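Local coordinates for secreted effector protein SopD (PDB 5CPC) that alters host cell physiology as a secreted virulence effector, contributing to replication in macrophages and acting with SopB in membrane fission and macropinosome formation during invasion, at residues A[194-204]-A[299-310]. Numbering follows the deposited sequence.
Sequences EAPDHPLVEWQ and HERSLHIGKDGC
V201 and I305 pair side by side in a two-stranded parallel sheet, a worked example of a very short pairing supplemented by side-chain contacts around it. Three backbone bonds define it: V201 N to H304 O (2.9 Å), G306 N to V201 O, and W203 N to G306 O.

H299, directly after helix 285-298, can be followed outward. Its CB lies 4.0 Å from V201 CG1. With CG beside the backbone N (chi1 -70°), the ring points its edge at the backbone of W203 and Q204, W203 CA lying in its plane: CD2 comes 3.4 Å from E202 O, CE1 nears Q204 O, and NE2 accepts from Q204 N at 3.0 Å, the donor tilted 20° from the ring plane. I305 CD1 sits over one ring face, while ND1 is hydrogen-bonded back to L295 O of helix 285-298.

At the other end, L200 CA rests over a face of the H304 ring in a CH-pi contact, 3.8 Å from its centroid. Past G306, the E202 side chain bends at chi2 (65°) so that OE1 takes D308 N at 2.7 Å through its syn lone pair, an added bond to the type I' turn K307-C310.

Because H299 ND1 faces a carbonyl oxygen and NE2 accepts a backbone N-H, the imidazole is most simply neutral with its proton on ND1, so the ring bridges the end of helix 285-298 and the chain just after strand 201-202.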
loop_
_atom_site.group_PDB
_atom_site.type_symbol
_atom_site.label_atom_id
_atom_site.label_comp_id
_atom_site.label_asym_id
_atom_site.label_seq_id
_atom_site.Cartn_x
_atom_site.Cartn_y
_atom_site.Cartn_z
ATOM N N GLU A 194 6.808 16.091 -4.917
ATOM C CA GLU A 194 8.112 15.437 -4.761
ATOM C C GLU A 194 8.191 14.172 -5.648
ATOM O O GLU A 194 7.348 13.277 -5.576
ATOM C CB GLU A 194 8.296 15.036 -3.306
ATOM C CG GLU A 194 9.482 14.137 -2.964
ATOM C CD GLU A 194 9.653 14.051 -1.433
ATOM O OE1 GLU A 194 9.624 15.150 -0.761
ATOM O OE2 GLU A 194 9.772 12.892 -0.909
ATOM N N ALA A 195 9.206 14.093 -6.473
ATOM C CA ALA A 195 9.392 12.910 -7.292
ATOM C C ALA A 195 9.896 11.809 -6.379
ATOM O O ALA A 195 10.729 12.093 -5.467
ATOM C CB ALA A 195 10.408 13.228 -8.356
ATOM N N PRO A 196 9.392 10.561 -6.574
ATOM C CA PRO A 196 9.751 9.376 -5.821
ATOM C C PRO A 196 11.248 9.213 -5.722
ATOM O O PRO A 196 11.748 8.530 -4.845
ATOM C CB PRO A 196 9.230 8.248 -6.706
ATOM C CG PRO A 196 8.097 8.830 -7.366
ATOM C CD PRO A 196 8.369 10.238 -7.597
ATOM N N ASP A 197 11.922 9.886 -6.636
ATOM C CA ASP A 197 13.278 9.765 -6.863
ATOM C C ASP A 197 14.065 10.817 -6.101
ATOM O O ASP A 197 15.305 10.791 -6.106
ATOM C CB ASP A 197 13.457 10.095 -8.326
ATOM C CG ASP A 197 14.470 9.274 -8.919
ATOM O OD1 ASP A 197 14.777 8.263 -8.235
ATOM O OD2 ASP A 197 14.944 9.598 -10.035
ATOM N N HIS A 198 13.341 11.777 -5.549
ATOM C CA HIS A 198 13.917 12.936 -4.852
ATOM C C HIS A 198 15.155 12.595 -4.019
ATOM O O HIS A 198 15.140 11.662 -3.231
ATOM C CB HIS A 198 12.842 13.574 -4.001
ATOM C CG HIS A 198 13.328 14.650 -3.081
ATOM N ND1 HIS A 198 13.702 14.393 -1.781
ATOM C CD2 HIS A 198 13.429 15.990 -3.248
ATOM C CE1 HIS A 198 14.047 15.531 -1.197
ATOM N NE2 HIS A 198 13.877 16.515 -2.057
ATOM N N PRO A 199 16.253 13.322 -4.245
ATOM C CA PRO A 199 17.446 13.032 -3.460
ATOM C C PRO A 199 17.355 13.639 -2.049
ATOM O O PRO A 199 16.898 14.794 -1.885
ATOM C CB PRO A 199 18.573 13.717 -4.254
ATOM C CG PRO A 199 17.914 14.751 -5.085
ATOM C CD PRO A 199 16.540 14.193 -5.401
ATOM N N LEU A 200 17.809 12.868 -1.065
ATOM C CA LEU A 200 17.692 13.260 0.346
ATOM C C LEU A 200 18.328 14.610 0.637
ATOM O O LEU A 200 19.332 14.976 0.045
ATOM C CB LEU A 200 18.278 12.205 1.280
ATOM C CG LEU A 200 19.748 11.832 1.083
ATOM C CD1 LEU A 200 20.631 12.754 1.860
ATOM C CD2 LEU A 200 19.982 10.437 1.569
ATOM N N VAL A 201 17.703 15.361 1.528
ATOM C CA VAL A 201 18.292 16.563 2.044
ATOM C C VAL A 201 18.948 16.244 3.381
ATOM O O VAL A 201 18.346 15.562 4.218
ATOM C CB VAL A 201 17.254 17.667 2.234
ATOM C CG1 VAL A 201 17.942 18.927 2.850
ATOM C CG2 VAL A 201 16.584 17.972 0.865
ATOM N N GLU A 202 20.171 16.756 3.563
ATOM C CA GLU A 202 20.966 16.585 4.809
ATOM C C GLU A 202 20.332 17.238 6.079
ATOM O O GLU A 202 20.014 18.446 6.116
ATOM C CB GLU A 202 22.445 17.019 4.572
ATOM C CG GLU A 202 23.510 16.329 5.414
ATOM C CD GLU A 202 23.676 14.792 5.169
ATOM O OE1 GLU A 202 23.988 14.097 6.157
ATOM O OE2 GLU A 202 23.553 14.255 4.039
ATOM N N TRP A 203 20.081 16.376 7.073
ATOM C CA TRP A 203 19.512 16.726 8.377
ATOM C C TRP A 203 20.227 17.882 9.073
ATOM O O TRP A 203 21.422 17.781 9.307
ATOM C CB TRP A 203 19.712 15.508 9.271
ATOM C CG TRP A 203 19.302 15.716 10.779
ATOM C CD1 TRP A 203 20.056 15.387 11.874
ATOM C CD2 TRP A 203 18.066 16.258 11.288
ATOM N NE1 TRP A 203 19.361 15.672 13.027
ATOM C CE2 TRP A 203 18.134 16.193 12.698
ATOM C CE3 TRP A 203 16.903 16.773 10.687
ATOM C CZ2 TRP A 203 17.098 16.651 13.524
ATOM C CZ3 TRP A 203 15.875 17.230 11.494
ATOM C CH2 TRP A 203 15.972 17.154 12.910
ATOM N N GLN A 204 19.521 18.951 9.436
ATOM C CA GLN A 204 20.144 19.998 10.278
ATOM C C GLN A 204 19.211 20.224 11.426
ATOM O O GLN A 204 18.073 20.681 11.249
ATOM C CB GLN A 204 20.337 21.307 9.538
ATOM C CG GLN A 204 21.391 21.157 8.437
ATOM C CD GLN A 204 21.939 22.457 7.968
ATOM O OE1 GLN A 204 21.531 23.521 8.425
ATOM N NE2 GLN A 204 22.898 22.388 7.044
ATOM N N HIS A 299 14.509 22.079 5.269
ATOM C CA HIS A 299 15.061 21.033 4.480
ATOM C C HIS A 299 14.562 21.057 3.010
ATOM O O HIS A 299 14.124 20.007 2.441
ATOM C CB HIS A 299 14.758 19.688 5.153
ATOM C CG HIS A 299 15.520 19.487 6.413
ATOM N ND1 HIS A 299 15.109 20.010 7.616
ATOM C CD2 HIS A 299 16.676 18.833 6.656
ATOM C CE1 HIS A 299 15.998 19.710 8.546
ATOM N NE2 HIS A 299 16.945 18.978 7.994
ATOM N N GLU A 300 14.656 22.253 2.406
ATOM C CA GLU A 300 14.500 22.441 0.974
ATOM C C GLU A 300 13.129 21.974 0.579
ATOM O O GLU A 300 12.980 21.332 -0.418
ATOM C CB GLU A 300 15.658 21.766 0.206
ATOM C CG GLU A 300 17.017 22.436 0.637
ATOM C CD GLU A 300 18.265 22.016 -0.159
ATOM O OE1 GLU A 300 18.231 21.130 -1.018
ATOM O OE2 GLU A 300 19.329 22.579 0.084
ATOM N N ARG A 301 12.135 22.304 1.405
ATOM C CA ARG A 301 10.727 21.960 1.158
ATOM C C ARG A 301 10.533 20.467 0.904
ATOM O O ARG A 301 9.883 20.046 -0.082
ATOM C CB ARG A 301 10.170 22.774 -0.017
ATOM C CG ARG A 301 10.289 24.249 0.135
ATOM C CD ARG A 301 9.423 25.090 -0.877
ATOM N NE ARG A 301 9.358 26.431 -0.318
ATOM C CZ ARG A 301 8.313 26.944 0.338
ATOM N NH1 ARG A 301 7.180 26.269 0.455
ATOM N NH2 ARG A 301 8.394 28.170 0.855
ATOM N N SER A 302 11.131 19.665 1.776
ATOM C CA SER A 302 10.952 18.217 1.789
ATOM C C SER A 302 11.071 17.694 3.264
ATOM O O SER A 302 11.743 18.344 4.101
ATOM C CB SER A 302 12.068 17.625 0.995
ATOM O OG SER A 302 11.931 16.223 1.011
ATOM N N LEU A 303 10.483 16.541 3.569
ATOM C CA LEU A 303 10.860 15.843 4.804
ATOM C C LEU A 303 11.648 14.600 4.491
ATOM O O LEU A 303 11.907 13.777 5.353
ATOM C CB LEU A 303 9.684 15.575 5.755
ATOM C CG LEU A 303 8.867 16.797 6.178
ATOM C CD1 LEU A 303 7.607 16.377 6.922
ATOM C CD2 LEU A 303 9.710 17.680 7.049
ATOM N N HIS A 304 12.148 14.519 3.264
ATOM C CA HIS A 304 13.007 13.417 2.841
ATOM C C HIS A 304 14.398 13.765 3.272
ATOM O O HIS A 304 15.265 14.152 2.476
ATOM C CB HIS A 304 12.893 13.165 1.323
ATOM C CG HIS A 304 13.811 12.107 0.793
ATOM N ND1 HIS A 304 14.260 11.042 1.551
ATOM C CD2 HIS A 304 14.339 11.932 -0.441
ATOM C CE1 HIS A 304 15.063 10.286 0.828
ATOM N NE2 HIS A 304 15.115 10.797 -0.391
ATOM N N ILE A 305 14.602 13.538 4.571
ATOM C CA ILE A 305 15.777 13.988 5.321
ATOM C C ILE A 305 16.645 12.779 5.565
ATOM O O ILE A 305 16.146 11.737 5.982
ATOM C CB ILE A 305 15.256 14.638 6.616
ATOM C CG1 ILE A 305 14.439 15.864 6.211
ATOM C CG2 ILE A 305 16.343 14.949 7.603
ATOM C CD1 ILE A 305 13.924 16.778 7.380
ATOM N N GLY A 306 17.945 12.907 5.310
ATOM C CA GLY A 306 18.874 11.830 5.572
ATOM C C GLY A 306 20.025 12.366 6.402
ATOM O O GLY A 306 20.148 13.596 6.629
ATOM N N LYS A 307 20.893 11.452 6.834
ATOM C CA LYS A 307 22.131 11.807 7.469
ATOM C C LYS A 307 23.176 10.907 6.841
ATOM O O LYS A 307 22.906 9.738 6.557
ATOM C CB LYS A 307 22.067 11.622 9.000
ATOM C CG LYS A 307 23.134 12.400 9.817
ATOM C CD LYS A 307 23.136 12.033 11.338
ATOM C CE LYS A 307 23.256 10.491 11.588
ATOM N NZ LYS A 307 21.891 9.837 11.965
ATOM N N ASP A 308 24.349 11.492 6.599
ATOM C CA ASP A 308 25.518 10.824 6.001
ATOM C C ASP A 308 25.151 9.965 4.787
ATOM O O ASP A 308 25.679 8.885 4.629
ATOM C CB ASP A 308 26.296 10.012 7.069
ATOM C CG ASP A 308 26.842 10.891 8.216
ATOM O OD1 ASP A 308 27.604 11.862 7.930
ATOM O OD2 ASP A 308 26.523 10.614 9.408
ATOM N N GLY A 309 24.213 10.457 3.965
ATOM C CA GLY A 309 23.652 9.699 2.821
ATOM C C GLY A 309 22.667 8.530 3.027
ATOM O O GLY A 309 22.386 7.767 2.055
ATOM N N CYS A 310 22.093 8.372 4.229
ATOM C CA CYS A 310 21.256 7.149 4.518
ATOM C C CYS A 310 19.755 7.181 4.865
ATOM O O CYS A 310 19.294 6.412 5.763
ATOM C CB CYS A 310 21.956 6.280 5.566
ATOM S SG CYS A 310 23.522 5.656 4.957
HETATM O O HOH W 1 9.481 17.862 -1.640
HETATM O O HOH W 2 13.895 19.031 -1.788
#